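Local coordinates for protein monalysin (Pseudomonas entomophila, PDB 4MKO) that forms membrane pores as a secreted beta-barrel toxin, lysing cells and contributing to intestinal damage and lethality in Drosophila, at residues A[152-157]-A[174-179]; A[50-55]-A[145-150]; A[70-75]-A[129-134]; A[139-144]-A[188-193]. All coordinates share one frame; numbering follows the deposited sequence.

From the N terminus, residues 50-55 open contact 2. Next, 70-75 open contact 3 and 129-134 close it at the base of the putative pore-forming ribbon, so it nests inside contact 2. Residues 139-144 open contact 4 before 145-150 close contact 2, so contacts 2 and 4 cross, both using strand 136-151. Contact 1, between 152-157 and 174-179, nests inside the loop that 188-193 finally close. Contacts 2 and 4 lie within one long sheet, and contact 1, which touches contact 2, lays a loop on strand 173-191 of the same sheet. Contact 3, a separate two-strand sheet, packs on contact 4 and lies about 48 Å, centre to centre, from contact 1.

Contact 1 of 4, residues A[152-157]-A[174-179]; sequences TSAGRQ and VDLYYL
Asp175 OD1 is the best-held polar atom, gripped twice: by the backbone N of Ser153 and, in a salt bridge, by NE of Arg173. The Ser153 N to Asp175 OD1 bond is 3.1 Å and fairly straight (166° at the hydrogen), with the donor arriving from above the carboxylate plane. The second oxygen, OD2, accepts from Asn150 ND2, so the carboxylate is fixed at both ends. Thr152 runs alongside Asp175, both side chains pointing the same way, with Thr152 CB 3.7 Å from Asp175 OD1; the Thr152 hydroxyl bonds instead to Gly49 O. One residue earlier, Val174 O accepts from Gly155 N at 2.9 Å, the donor standing well above the carbonyl plane. Gly155 has no side chain, and Val174 CG1 comes down to 3.7 Å from Gly155 CA, into the room a beta carbon would take. The other branch, Val174 CG2, sits over the centre of one face of the Arg156 guanidinium, 3.9 Å above its plane, while NH2 of that arginine bonds Ser172 O. A water joins the two backbones, accepting from Val174 N and donating to Ser153 O. Ala154 CB closes on Leu176 CB at 3.9 Å. Strand 136-151 pairs with 173-191 as far as Ala151; the chain then leaves the ladder but folds over Val174 to Leu176 before crossing to strand 165-170, a loop against the start of a strand with two antiparallel neighbours in the aerolysin-like fold.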
loop_
_atom_site.group_PDB
_atom_site.type_symbol
_atom_site.label_atom_id
_atom_site.label_comp_id
_atom_site.label_asym_id
_atom_site.label_seq_id
_atom_site.Cartn_x
_atom_site.Cartn_y
_atom_site.Cartn_z
ATOM N N THR A 152 -0.062 7.230 -17.807
ATOM C CA THR A 152 0.441 7.480 -19.167
ATOM C C THR A 152 0.240 8.958 -19.565
ATOM O O THR A 152 -0.768 9.582 -19.211
ATOM C CB THR A 152 -0.104 6.456 -20.188
ATOM O OG1 THR A 152 -1.474 6.724 -20.485
ATOM C CG2 THR A 152 0.081 5.000 -19.731
ATOM N N SER A 153 1.273 9.535 -20.209
ATOM C CA SER A 153 1.312 10.944 -20.661
ATOM C C SER A 153 1.349 11.993 -19.526
ATOM O O SER A 153 1.514 13.170 -19.828
ATOM C CB SER A 153 0.164 11.268 -21.625
ATOM O OG SER A 153 0.109 10.336 -22.687
ATOM N N ALA A 154 1.263 11.591 -18.232
ATOM C CA ALA A 154 1.191 12.549 -17.119
ATOM C C ALA A 154 2.511 13.202 -16.705
ATOM O O ALA A 154 2.506 14.129 -15.903
ATOM C CB ALA A 154 0.552 11.867 -15.907
ATOM N N GLY A 155 3.618 12.679 -17.203
ATOM C CA GLY A 155 4.967 13.080 -16.798
ATOM C C GLY A 155 5.459 14.467 -17.161
ATOM O O GLY A 155 6.354 14.982 -16.492
ATOM N N ARG A 156 4.919 15.075 -18.227
ATOM C CA ARG A 156 5.345 16.432 -18.618
ATOM C C ARG A 156 4.786 17.469 -17.652
ATOM O O ARG A 156 5.506 18.376 -17.255
ATOM C CB ARG A 156 4.901 16.780 -20.049
ATOM C CG ARG A 156 5.756 16.162 -21.125
ATOM C CD ARG A 156 5.686 16.975 -22.406
ATOM N NE ARG A 156 6.667 16.510 -23.386
ATOM C CZ ARG A 156 6.425 15.590 -24.314
ATOM N NH1 ARG A 156 5.225 15.025 -24.403
ATOM N NH2 ARG A 156 7.381 15.227 -25.162
ATOM N N GLN A 157 3.518 17.295 -17.240
ATOM C CA GLN A 157 2.801 18.216 -16.361
ATOM C C GLN A 157 2.868 17.894 -14.890
ATOM O O GLN A 157 2.670 18.791 -14.074
ATOM C CB GLN A 157 1.334 18.318 -16.799
ATOM C CG GLN A 157 1.177 18.923 -18.195
ATOM C CD GLN A 157 -0.260 18.958 -18.632
ATOM O OE1 GLN A 157 -1.106 19.625 -18.024
ATOM N NE2 GLN A 157 -0.561 18.251 -19.708
ATOM N N VAL A 174 5.418 11.249 -22.353
ATOM C CA VAL A 174 6.162 11.108 -21.079
ATOM C C VAL A 174 5.219 10.489 -20.017
ATOM O O VAL A 174 4.228 11.109 -19.618
ATOM C CB VAL A 174 6.794 12.437 -20.579
ATOM C CG1 VAL A 174 7.609 12.214 -19.302
ATOM C CG2 VAL A 174 7.682 13.066 -21.652
ATOM N N ASP A 175 5.541 9.277 -19.581
ATOM C CA ASP A 175 4.758 8.536 -18.578
ATOM C C ASP A 175 5.211 8.869 -17.167
ATOM O O ASP A 175 6.375 9.239 -16.975
ATOM C CB ASP A 175 4.860 7.028 -18.849
ATOM C CG ASP A 175 4.094 6.566 -20.079
ATOM O OD1 ASP A 175 3.435 7.410 -20.722
ATOM O OD2 ASP A 175 4.151 5.365 -20.391
ATOM N N LEU A 176 4.302 8.755 -16.180
ATOM C CA LEU A 176 4.619 9.063 -14.789
ATOM C C LEU A 176 4.441 7.816 -13.917
ATOM O O LEU A 176 3.339 7.270 -13.826
ATOM C CB LEU A 176 3.745 10.224 -14.273
ATOM C CG LEU A 176 4.019 10.702 -12.843
ATOM C CD1 LEU A 176 5.421 11.322 -12.700
ATOM C CD2 LEU A 176 2.971 11.724 -12.386
ATOM N N TYR A 177 5.529 7.380 -13.274
ATOM C CA TYR A 177 5.529 6.205 -12.417
ATOM C C TYR A 177 5.602 6.663 -10.985
ATOM O O TYR A 177 6.455 7.476 -10.645
ATOM C CB TYR A 177 6.742 5.300 -12.708
ATOM C CG TYR A 177 6.638 4.543 -14.010
ATOM C CD1 TYR A 177 6.884 5.172 -15.228
ATOM C CD2 TYR A 177 6.305 3.190 -14.027
ATOM C CE1 TYR A 177 6.770 4.480 -16.436
ATOM C CE2 TYR A 177 6.216 2.480 -15.225
ATOM C CZ TYR A 177 6.447 3.133 -16.427
ATOM O OH TYR A 177 6.390 2.435 -17.600
ATOM N N TYR A 178 4.710 6.149 -10.144
ATOM C CA TYR A 178 4.696 6.511 -8.732
ATOM C C TYR A 178 4.007 5.394 -7.935
ATOM O O TYR A 178 3.397 4.495 -8.533
ATOM C CB TYR A 178 3.974 7.882 -8.518
ATOM C CG TYR A 178 2.489 7.792 -8.798
ATOM C CD1 TYR A 178 1.999 7.846 -10.105
ATOM C CD2 TYR A 178 1.577 7.558 -7.766
ATOM C CE1 TYR A 178 0.635 7.728 -10.372
ATOM C CE2 TYR A 178 0.215 7.404 -8.027
ATOM C CZ TYR A 178 -0.253 7.510 -9.329
ATOM O OH TYR A 178 -1.589 7.303 -9.598
ATOM N N LEU A 179 4.092 5.458 -6.595
ATOM C CA LEU A 179 3.382 4.502 -5.749
ATOM C C LEU A 179 2.299 5.219 -4.962
ATOM O O LEU A 179 2.466 6.379 -4.603
ATOM C CB LEU A 179 4.318 3.812 -4.728
ATOM C CG LEU A 179 5.609 3.156 -5.237
ATOM C CD1 LEU A 179 6.355 2.486 -4.060
ATOM C CD2 LEU A 179 5.324 2.113 -6.322
HETATM O O HOH W 1 3.329 13.108 -22.297
#

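Contact 2 of 4, residues A[50-55]-A[145-150]; sequences TYTRPV and LVYAHN
Val55 and Ala148 form the apolar centre, CG1 of Val55 lying 3.6 Å from Ala148 CB while its CG2 branch turns toward Val146. They lie on two antiparallel strands of the long sheet of this aerolysin-like fold, with N-to-C directions 145° apart over these segments. Next along, the Pro54 ring crosses Tyr147 obliquely, with Pro54 CB 3.8 Å from Tyr147 CE2. Pro54 occupies a non-hydrogen-bonded position, so its missing N-H costs this ladder nothing; a bound mercury ion lies about 3 Å from its side chain. The hydrogen-bonded pairs Arg53-Ala148 and Tyr51-Asn150 each make two backbone bonds, and Val55 N adds the straightest, to Val146 O at 2.8 Å (173°). Within strand 50-55, NE and NH2 of Arg53 both donate side-on to Pro54 O, which lies in the guanidinium plane, while NH1 bonds Ser223 O. On the side of the sheet carrying Thr52 and His149, these two run side by side. His149 is held at both ring nitrogens, NE2 by Ser180 OG and ND1 by Thr52. Thr52 OG1 is anti to the carbonyl carbon (chi1 -66°), which brings it to the imidazole edge, hydrogen-bonded to His149 ND1 at 2.7 Å.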
loop_
_atom_site.group_PDB
_atom_site.type_symbol
_atom_site.label_atom_id
_atom_site.label_comp_id
_atom_site.label_asym_id
_atom_site.label_seq_id
_atom_site.Cartn_x
_atom_site.Cartn_y
_atom_site.Cartn_z
ATOM N N THR A 50 -4.217 5.210 -16.667
ATOM C CA THR A 50 -3.194 4.684 -15.760
ATOM C C THR A 50 -3.197 3.186 -15.582
ATOM O O THR A 50 -4.254 2.604 -15.344
ATOM C CB THR A 50 -3.349 5.389 -14.402
ATOM O OG1 THR A 50 -3.390 6.807 -14.575
ATOM C CG2 THR A 50 -2.275 4.994 -13.383
ATOM N N TYR A 51 -2.002 2.566 -15.623
ATOM C CA TYR A 51 -1.854 1.147 -15.317
ATOM C C TYR A 51 -1.590 1.087 -13.812
ATOM O O TYR A 51 -0.762 1.858 -13.312
ATOM C CB TYR A 51 -0.665 0.514 -16.063
ATOM C CG TYR A 51 -0.847 0.403 -17.564
ATOM C CD1 TYR A 51 -0.454 1.436 -18.414
ATOM C CD2 TYR A 51 -1.389 -0.748 -18.137
ATOM C CE1 TYR A 51 -0.608 1.333 -19.799
ATOM C CE2 TYR A 51 -1.568 -0.855 -19.518
ATOM C CZ TYR A 51 -1.166 0.185 -20.345
ATOM O OH TYR A 51 -1.330 0.065 -21.701
ATOM N N THR A 52 -2.287 0.197 -13.092
ATOM C CA THR A 52 -2.084 0.050 -11.647
ATOM C C THR A 52 -1.919 -1.405 -11.299
ATOM O O THR A 52 -2.648 -2.233 -11.825
ATOM C CB THR A 52 -3.304 0.633 -10.879
ATOM O OG1 THR A 52 -3.359 2.033 -11.097
ATOM C CG2 THR A 52 -3.257 0.356 -9.363
ATOM N N ARG A 53 -1.003 -1.728 -10.369
ATOM C CA ARG A 53 -0.911 -3.095 -9.859
ATOM C C ARG A 53 -0.493 -3.039 -8.397
ATOM O O ARG A 53 0.248 -2.123 -8.025
ATOM C CB ARG A 53 0.055 -3.985 -10.686
ATOM C CG ARG A 53 1.514 -3.506 -10.701
ATOM C CD ARG A 53 2.467 -4.681 -10.957
ATOM N NE ARG A 53 2.482 -5.593 -9.804
ATOM C CZ ARG A 53 3.027 -6.809 -9.788
ATOM N NH1 ARG A 53 3.626 -7.296 -10.877
ATOM N NH2 ARG A 53 2.977 -7.547 -8.691
ATOM N N PRO A 54 -0.921 -4.010 -7.559
ATOM C CA PRO A 54 -0.406 -4.038 -6.173
ATOM C C PRO A 54 1.052 -4.457 -6.235
ATOM O O PRO A 54 1.412 -5.266 -7.098
ATOM C CB PRO A 54 -1.242 -5.149 -5.477
ATOM C CG PRO A 54 -2.276 -5.601 -6.484
ATOM C CD PRO A 54 -1.767 -5.192 -7.850
ATOM N N VAL A 55 1.896 -3.945 -5.323
ATOM C CA VAL A 55 3.312 -4.344 -5.336
ATOM C C VAL A 55 3.857 -4.732 -3.966
ATOM O O VAL A 55 4.873 -5.430 -3.894
ATOM C CB VAL A 55 4.239 -3.284 -6.005
ATOM C CG1 VAL A 55 4.014 -3.224 -7.525
ATOM C CG2 VAL A 55 4.097 -1.890 -5.354
ATOM N N LEU A 145 -1.633 -1.469 1.995
ATOM C CA LEU A 145 -1.555 -2.034 0.654
ATOM C C LEU A 145 -0.930 -0.990 -0.243
ATOM O O LEU A 145 -1.419 0.138 -0.318
ATOM C CB LEU A 145 -2.942 -2.472 0.120
ATOM C CG LEU A 145 -3.689 -3.485 0.999
ATOM C CD1 LEU A 145 -5.157 -3.641 0.554
ATOM C CD2 LEU A 145 -2.952 -4.852 1.047
ATOM N N VAL A 146 0.176 -1.360 -0.899
ATOM C CA VAL A 146 0.947 -0.465 -1.773
ATOM C C VAL A 146 0.790 -0.843 -3.236
ATOM O O VAL A 146 0.956 -2.014 -3.603
ATOM C CB VAL A 146 2.447 -0.418 -1.365
ATOM C CG1 VAL A 146 3.216 0.604 -2.212
ATOM C CG2 VAL A 146 2.601 -0.098 0.130
ATOM N N TYR A 147 0.538 0.175 -4.077
ATOM C CA TYR A 147 0.321 0.008 -5.517
ATOM C C TYR A 147 1.324 0.807 -6.328
ATOM O O TYR A 147 1.733 1.896 -5.906
ATOM C CB TYR A 147 -1.124 0.470 -5.886
ATOM C CG TYR A 147 -2.168 -0.295 -5.110
ATOM C CD1 TYR A 147 -2.510 0.080 -3.811
ATOM C CD2 TYR A 147 -2.704 -1.480 -5.608
ATOM C CE1 TYR A 147 -3.397 -0.673 -3.052
ATOM C CE2 TYR A 147 -3.613 -2.233 -4.864
ATOM C CZ TYR A 147 -3.936 -1.835 -3.575
ATOM O OH TYR A 147 -4.829 -2.556 -2.823
ATOM N N ALA A 148 1.723 0.256 -7.482
ATOM C CA ALA A 148 2.583 0.962 -8.433
ATOM C C ALA A 148 1.676 1.401 -9.580
ATOM O O ALA A 148 0.731 0.685 -9.953
ATOM C CB ALA A 148 3.692 0.051 -8.958
ATOM N N HIS A 149 1.963 2.579 -10.130
ATOM C CA HIS A 149 1.139 3.135 -11.174
ATOM C C HIS A 149 1.992 3.706 -12.292
ATOM O O HIS A 149 3.060 4.264 -12.031
ATOM C CB HIS A 149 0.336 4.322 -10.593
ATOM C CG HIS A 149 -0.477 4.026 -9.371
ATOM N ND1 HIS A 149 -1.777 3.571 -9.466
ATOM C CD2 HIS A 149 -0.136 4.104 -8.067
ATOM C CE1 HIS A 149 -2.198 3.423 -8.219
ATOM N NE2 HIS A 149 -1.246 3.724 -7.347
ATOM N N ASN A 150 1.487 3.615 -13.520
ATOM C CA ASN A 150 2.044 4.298 -14.676
ATOM C C ASN A 150 0.893 5.133 -15.229
ATOM O O ASN A 150 0.012 4.583 -15.895
ATOM C CB ASN A 150 2.605 3.370 -15.772
ATOM C CG ASN A 150 2.925 4.169 -17.044
ATOM O OD1 ASN A 150 2.792 5.404 -17.077
ATOM N ND2 ASN A 150 3.330 3.512 -18.114
#

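Contact 3 of 4, residues A[70-75]-A[129-134]; sequences NVTTTL and TTEMKG
Leu75 and Met132 cross obliquely on one side of a two-strand antiparallel ribbon, the inferred pore-forming region, which in aerolysin-like toxins is thought to be recast as a transmembrane hairpin. Leu75 CD2 meets Met132 SD at 3.8 Å; Met132 extends to its sulfur and then bends at chi3 (72°). This side faces the long sheet: Leu75 packs on Ile65 and Ile140, Met132 on Ile67, Phe138 and Ile189. Thr130, on the same side, bonds through OG1 to Tyr77 OH and Arg187 NH2. The other side is exposed and polar. There Thr72 lies obliquely across two neighbours, using a different branch for each. Its methyl, anti to the backbone N, touches the aliphatic part of the diagonal Glu131, CG2 to CG at 3.8 Å. Its hydroxyl lies against the start of the extended Lys133 chain, with Thr72 OG1 3.4 Å from Lys133 CG. Thr74 repeats the slant, its CG2 lying 3.8 Å from Thr129 CB. Five backbone hydrogen bonds set the register, the straightest from Met132 N to Thr73 O at 2.8 Å (175°). At the end of the ribbon, where Gly134 N bonds Val71 O, a water accepts from Asn70 N and donates to Gly134 O. A second water ties the polar side across the strands, donating to Glu131 OE1 at 2.7 Å and hydrogen-bonded to Thr74 OG1 at 2.8 Å.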
loop_
_atom_site.group_PDB
_atom_site.type_symbol
_atom_site.label_atom_id
_atom_site.label_comp_id
_atom_site.label_asym_id
_atom_site.label_seq_id
_atom_site.Cartn_x
_atom_site.Cartn_y
_atom_site.Cartn_z
ATOM N N ASN A 70 -2.467 -8.213 36.268
ATOM C CA ASN A 70 -3.831 -8.269 36.821
ATOM C C ASN A 70 -4.761 -7.178 36.281
ATOM O O ASN A 70 -5.809 -6.928 36.877
ATOM C CB ASN A 70 -3.789 -8.263 38.367
ATOM C CG ASN A 70 -2.954 -9.376 38.943
ATOM O OD1 ASN A 70 -2.958 -10.500 38.441
ATOM N ND2 ASN A 70 -2.225 -9.090 40.010
ATOM N N VAL A 71 -4.395 -6.535 35.151
ATOM C CA VAL A 71 -5.237 -5.522 34.532
ATOM C C VAL A 71 -5.761 -6.016 33.184
ATOM O O VAL A 71 -4.979 -6.459 32.343
ATOM C CB VAL A 71 -4.538 -4.126 34.424
ATOM C CG1 VAL A 71 -5.372 -3.134 33.613
ATOM C CG2 VAL A 71 -4.232 -3.558 35.814
ATOM N N THR A 72 -7.089 -5.988 33.011
ATOM C CA THR A 72 -7.767 -6.292 31.758
ATOM C C THR A 72 -8.467 -4.992 31.346
ATOM O O THR A 72 -9.178 -4.403 32.166
ATOM C CB THR A 72 -8.749 -7.470 31.922
ATOM O OG1 THR A 72 -8.002 -8.633 32.273
ATOM C CG2 THR A 72 -9.526 -7.759 30.640
ATOM N N THR A 73 -8.260 -4.529 30.098
ATOM C CA THR A 73 -8.910 -3.297 29.636
ATOM C C THR A 73 -9.310 -3.381 28.170
ATOM O O THR A 73 -8.659 -4.084 27.397
ATOM C CB THR A 73 -8.015 -2.054 29.906
ATOM O OG1 THR A 73 -8.767 -0.863 29.690
ATOM C CG2 THR A 73 -6.734 -2.008 29.042
ATOM N N THR A 74 -10.359 -2.643 27.789
ATOM C CA THR A 74 -10.765 -2.535 26.391
ATOM C C THR A 74 -10.037 -1.318 25.825
ATOM O O THR A 74 -10.414 -0.177 26.089
ATOM C CB THR A 74 -12.298 -2.488 26.259
ATOM O OG1 THR A 74 -12.816 -3.707 26.782
ATOM C CG2 THR A 74 -12.762 -2.320 24.805
ATOM N N LEU A 75 -8.957 -1.567 25.090
ATOM C CA LEU A 75 -8.149 -0.518 24.499
ATOM C C LEU A 75 -8.789 0.037 23.238
ATOM O O LEU A 75 -9.146 -0.733 22.361
ATOM C CB LEU A 75 -6.737 -1.067 24.188
ATOM C CG LEU A 75 -5.685 -0.018 23.842
ATOM C CD1 LEU A 75 -5.207 0.723 25.102
ATOM C CD2 LEU A 75 -4.502 -0.656 23.185
ATOM N N THR A 129 -11.386 -1.338 18.789
ATOM C CA THR A 129 -11.117 -1.753 20.168
ATOM C C THR A 129 -10.684 -3.196 20.227
ATOM O O THR A 129 -11.126 -3.991 19.402
ATOM C CB THR A 129 -12.367 -1.546 21.082
ATOM O OG1 THR A 129 -13.415 -2.428 20.676
ATOM C CG2 THR A 129 -12.869 -0.090 21.121
ATOM N N THR A 130 -9.857 -3.538 21.233
ATOM C CA THR A 130 -9.422 -4.896 21.552
ATOM C C THR A 130 -9.324 -5.024 23.075
ATOM O O THR A 130 -8.661 -4.201 23.719
ATOM C CB THR A 130 -8.089 -5.274 20.856
ATOM O OG1 THR A 130 -8.250 -5.133 19.445
ATOM C CG2 THR A 130 -7.659 -6.715 21.152
ATOM N N GLU A 131 -9.963 -6.060 23.640
ATOM C CA GLU A 131 -9.850 -6.317 25.074
ATOM C C GLU A 131 -8.479 -6.951 25.252
ATOM O O GLU A 131 -8.150 -7.911 24.551
ATOM C CB GLU A 131 -10.973 -7.235 25.593
ATOM C CG GLU A 131 -10.965 -7.319 27.112
ATOM C CD GLU A 131 -12.046 -8.186 27.726
ATOM O OE1 GLU A 131 -12.930 -7.629 28.415
ATOM O OE2 GLU A 131 -11.995 -9.425 27.545
ATOM N N MET A 132 -7.639 -6.340 26.088
ATOM C CA MET A 132 -6.276 -6.807 26.297
ATOM C C MET A 132 -5.995 -6.937 27.790
ATOM O O MET A 132 -6.603 -6.230 28.602
ATOM C CB MET A 132 -5.279 -5.817 25.671
ATOM C CG MET A 132 -5.370 -5.713 24.154
ATOM S SD MET A 132 -4.309 -4.385 23.557
ATOM C CE MET A 132 -2.698 -5.113 23.822
ATOM N N LYS A 133 -5.045 -7.808 28.133
ATOM C CA LYS A 133 -4.646 -8.092 29.504
ATOM C C LYS A 133 -3.136 -7.970 29.664
ATOM O O LYS A 133 -2.372 -8.389 28.783
ATOM C CB LYS A 133 -5.100 -9.516 29.880
ATOM C CG LYS A 133 -4.988 -9.856 31.365
ATOM C CD LYS A 133 -5.476 -11.271 31.654
ATOM C CE LYS A 133 -5.360 -11.620 33.118
ATOM N NZ LYS A 133 -6.037 -12.906 33.438
ATOM N N GLY A 134 -2.715 -7.423 30.802
ATOM C CA GLY A 134 -1.299 -7.339 31.119
ATOM C C GLY A 134 -0.837 -8.628 31.783
ATOM O O GLY A 134 -1.633 -9.562 31.949
HETATM O O HOH W 2 -2.537 -10.331 34.416
HETATM O O HOH W 3 -12.485 -5.044 29.172
#

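Contact 4 of 4, residues A[139-144]-A[188-193]; sequences VIYQVV and VIVPSS
Val188, Val139 and Tyr141 bury the largest areas here, and all three stand on the same side of the sheet. Val188 pairs with Tyr141 through two backbone hydrogen bonds: Val188 N donates to Tyr141 O, and Tyr141 N returns a bond to Val188 O, nearly along the C=O axis, at 2.9 Å. Val139 is paired in the same way with Val190, Val139 N reaching Val190 O at 2.9 Å in the carbonyl plane (168° at the hydrogen). The Tyr141 ring does not stay beside its partner Val188 but leans diagonally toward Val190. The two side chains meet at about a right angle, and Val190 CG2 touches the ring edge in its plane, 3.5 Å from Tyr141 CE2. CG1 of Val190 is anti to the carbonyl carbon (chi1 -69°), which leaves CG2 in the crowded position between the backbone N and the carbonyl carbon, directed at the ring. Leu59, Ala195 and Pro198 also pack against Tyr141. Strands 136-151 and 173-191 are antiparallel neighbours in the long sheet of the aerolysin-like fold, with N-to-C directions 151° apart over these short segments. The other side of the pairing carries Ile140 and Ile189, the non-hydrogen-bonded pair, which lie side by side and point the same way. Their CG1 atoms, of Ile140 and Ile189, are 3.8 Å apart. This side faces the two-strand ribbon 72-81/124-133 of the inferred pore-forming region, from which Tyr77 packs on Ile140.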
loop_
_atom_site.group_PDB
_atom_site.type_symbol
_atom_site.label_atom_id
_atom_site.label_comp_id
_atom_site.label_asym_id
_atom_site.label_seq_id
_atom_site.Cartn_x
_atom_site.Cartn_y
_atom_site.Cartn_z
ATOM N N VAL A 139 2.731 -3.526 20.712
ATOM C CA VAL A 139 2.748 -2.574 19.599
ATOM C C VAL A 139 1.641 -2.984 18.655
ATOM O O VAL A 139 1.482 -4.168 18.362
ATOM C CB VAL A 139 4.119 -2.484 18.867
ATOM C CG1 VAL A 139 4.134 -1.294 17.910
ATOM C CG2 VAL A 139 5.288 -2.388 19.866
ATOM N N ILE A 140 0.870 -2.003 18.211
ATOM C CA ILE A 140 -0.231 -2.183 17.281
ATOM C C ILE A 140 0.181 -1.620 15.937
ATOM O O ILE A 140 0.687 -0.497 15.868
ATOM C CB ILE A 140 -1.504 -1.488 17.808
ATOM C CG1 ILE A 140 -1.833 -2.001 19.234
ATOM C CG2 ILE A 140 -2.676 -1.694 16.825
ATOM C CD1 ILE A 140 -3.005 -1.276 19.921
ATOM N N TYR A 141 -0.099 -2.379 14.866
ATOM C CA TYR A 141 0.181 -1.945 13.491
ATOM C C TYR A 141 -1.056 -2.157 12.641
ATOM O O TYR A 141 -1.884 -2.999 12.986
ATOM C CB TYR A 141 1.302 -2.795 12.866
ATOM C CG TYR A 141 2.561 -2.921 13.686
ATOM C CD1 TYR A 141 3.606 -2.011 13.543
ATOM C CD2 TYR A 141 2.730 -3.977 14.581
ATOM C CE1 TYR A 141 4.784 -2.141 14.285
ATOM C CE2 TYR A 141 3.900 -4.112 15.330
ATOM C CZ TYR A 141 4.938 -3.214 15.152
ATOM O OH TYR A 141 6.091 -3.371 15.891
ATOM N N GLN A 142 -1.172 -1.436 11.516
ATOM C CA GLN A 142 -2.265 -1.647 10.552
ATOM C C GLN A 142 -1.642 -2.013 9.199
ATOM O O GLN A 142 -0.628 -1.428 8.805
ATOM C CB GLN A 142 -3.152 -0.412 10.394
ATOM C CG GLN A 142 -4.398 -0.670 9.527
ATOM C CD GLN A 142 -5.409 0.446 9.490
ATOM O OE1 GLN A 142 -5.210 1.543 10.034
ATOM N NE2 GLN A 142 -6.529 0.178 8.848
ATOM N N VAL A 143 -2.286 -2.942 8.485
ATOM C CA VAL A 143 -1.822 -3.372 7.155
ATOM C C VAL A 143 -2.038 -2.261 6.146
ATOM O O VAL A 143 -3.150 -1.720 6.013
ATOM C CB VAL A 143 -2.523 -4.687 6.694
ATOM C CG1 VAL A 143 -2.173 -5.020 5.244
ATOM C CG2 VAL A 143 -2.197 -5.860 7.631
ATOM N N VAL A 144 -0.976 -1.967 5.392
ATOM C CA VAL A 144 -0.984 -1.003 4.292
ATOM C C VAL A 144 -0.783 -1.765 2.985
ATOM O O VAL A 144 0.128 -2.600 2.876
ATOM C CB VAL A 144 0.099 0.078 4.457
ATOM C CG1 VAL A 144 0.182 0.968 3.216
ATOM C CG2 VAL A 144 -0.154 0.932 5.698
ATOM N N VAL A 188 -2.462 -5.765 13.594
ATOM C CA VAL A 188 -1.649 -6.752 14.286
ATOM C C VAL A 188 -1.256 -6.167 15.629
ATOM O O VAL A 188 -0.876 -5.004 15.690
ATOM C CB VAL A 188 -0.381 -7.076 13.433
ATOM C CG1 VAL A 188 0.550 -8.069 14.137
ATOM C CG2 VAL A 188 -0.765 -7.598 12.040
ATOM N N ILE A 189 -1.280 -6.993 16.682
ATOM C CA ILE A 189 -0.799 -6.611 18.019
ATOM C C ILE A 189 0.281 -7.614 18.389
ATOM O O ILE A 189 0.026 -8.814 18.361
ATOM C CB ILE A 189 -1.921 -6.523 19.105
ATOM C CG1 ILE A 189 -3.084 -5.589 18.674
ATOM C CG2 ILE A 189 -1.307 -6.039 20.431
ATOM C CD1 ILE A 189 -4.283 -5.603 19.637
ATOM N N VAL A 190 1.501 -7.134 18.693
ATOM C CA VAL A 190 2.609 -8.011 19.064
ATOM C C VAL A 190 3.286 -7.534 20.350
ATOM O O VAL A 190 3.434 -6.317 20.517
ATOM C CB VAL A 190 3.659 -8.233 17.938
ATOM C CG1 VAL A 190 3.088 -9.055 16.777
ATOM C CG2 VAL A 190 4.257 -6.921 17.448
ATOM N N PRO A 191 3.800 -8.452 21.213
ATOM C CA PRO A 191 4.579 -7.995 22.380
ATOM C C PRO A 191 5.826 -7.264 21.886
ATOM O O PRO A 191 6.323 -7.594 20.802
ATOM C CB PRO A 191 4.978 -9.307 23.089
ATOM C CG PRO A 191 4.032 -10.332 22.571
ATOM C CD PRO A 191 3.773 -9.926 21.145
ATOM N N SER A 192 6.323 -6.282 22.666
ATOM C CA SER A 192 7.509 -5.488 22.328
ATOM C C SER A 192 8.725 -6.372 22.016
ATOM O O SER A 192 9.584 -5.961 21.242
ATOM C CB SER A 192 7.837 -4.502 23.445
ATOM O OG SER A 192 8.083 -5.173 24.670
ATOM N N SER A 193 8.767 -7.598 22.586
ATOM C CA SER A 193 9.830 -8.592 22.379
ATOM C C SER A 193 9.768 -9.221 20.967
ATOM O O SER A 193 10.808 -9.633 20.452
ATOM C CB SER A 193 9.752 -9.689 23.439
ATOM O OG SER A 193 8.510 -10.373 23.389
#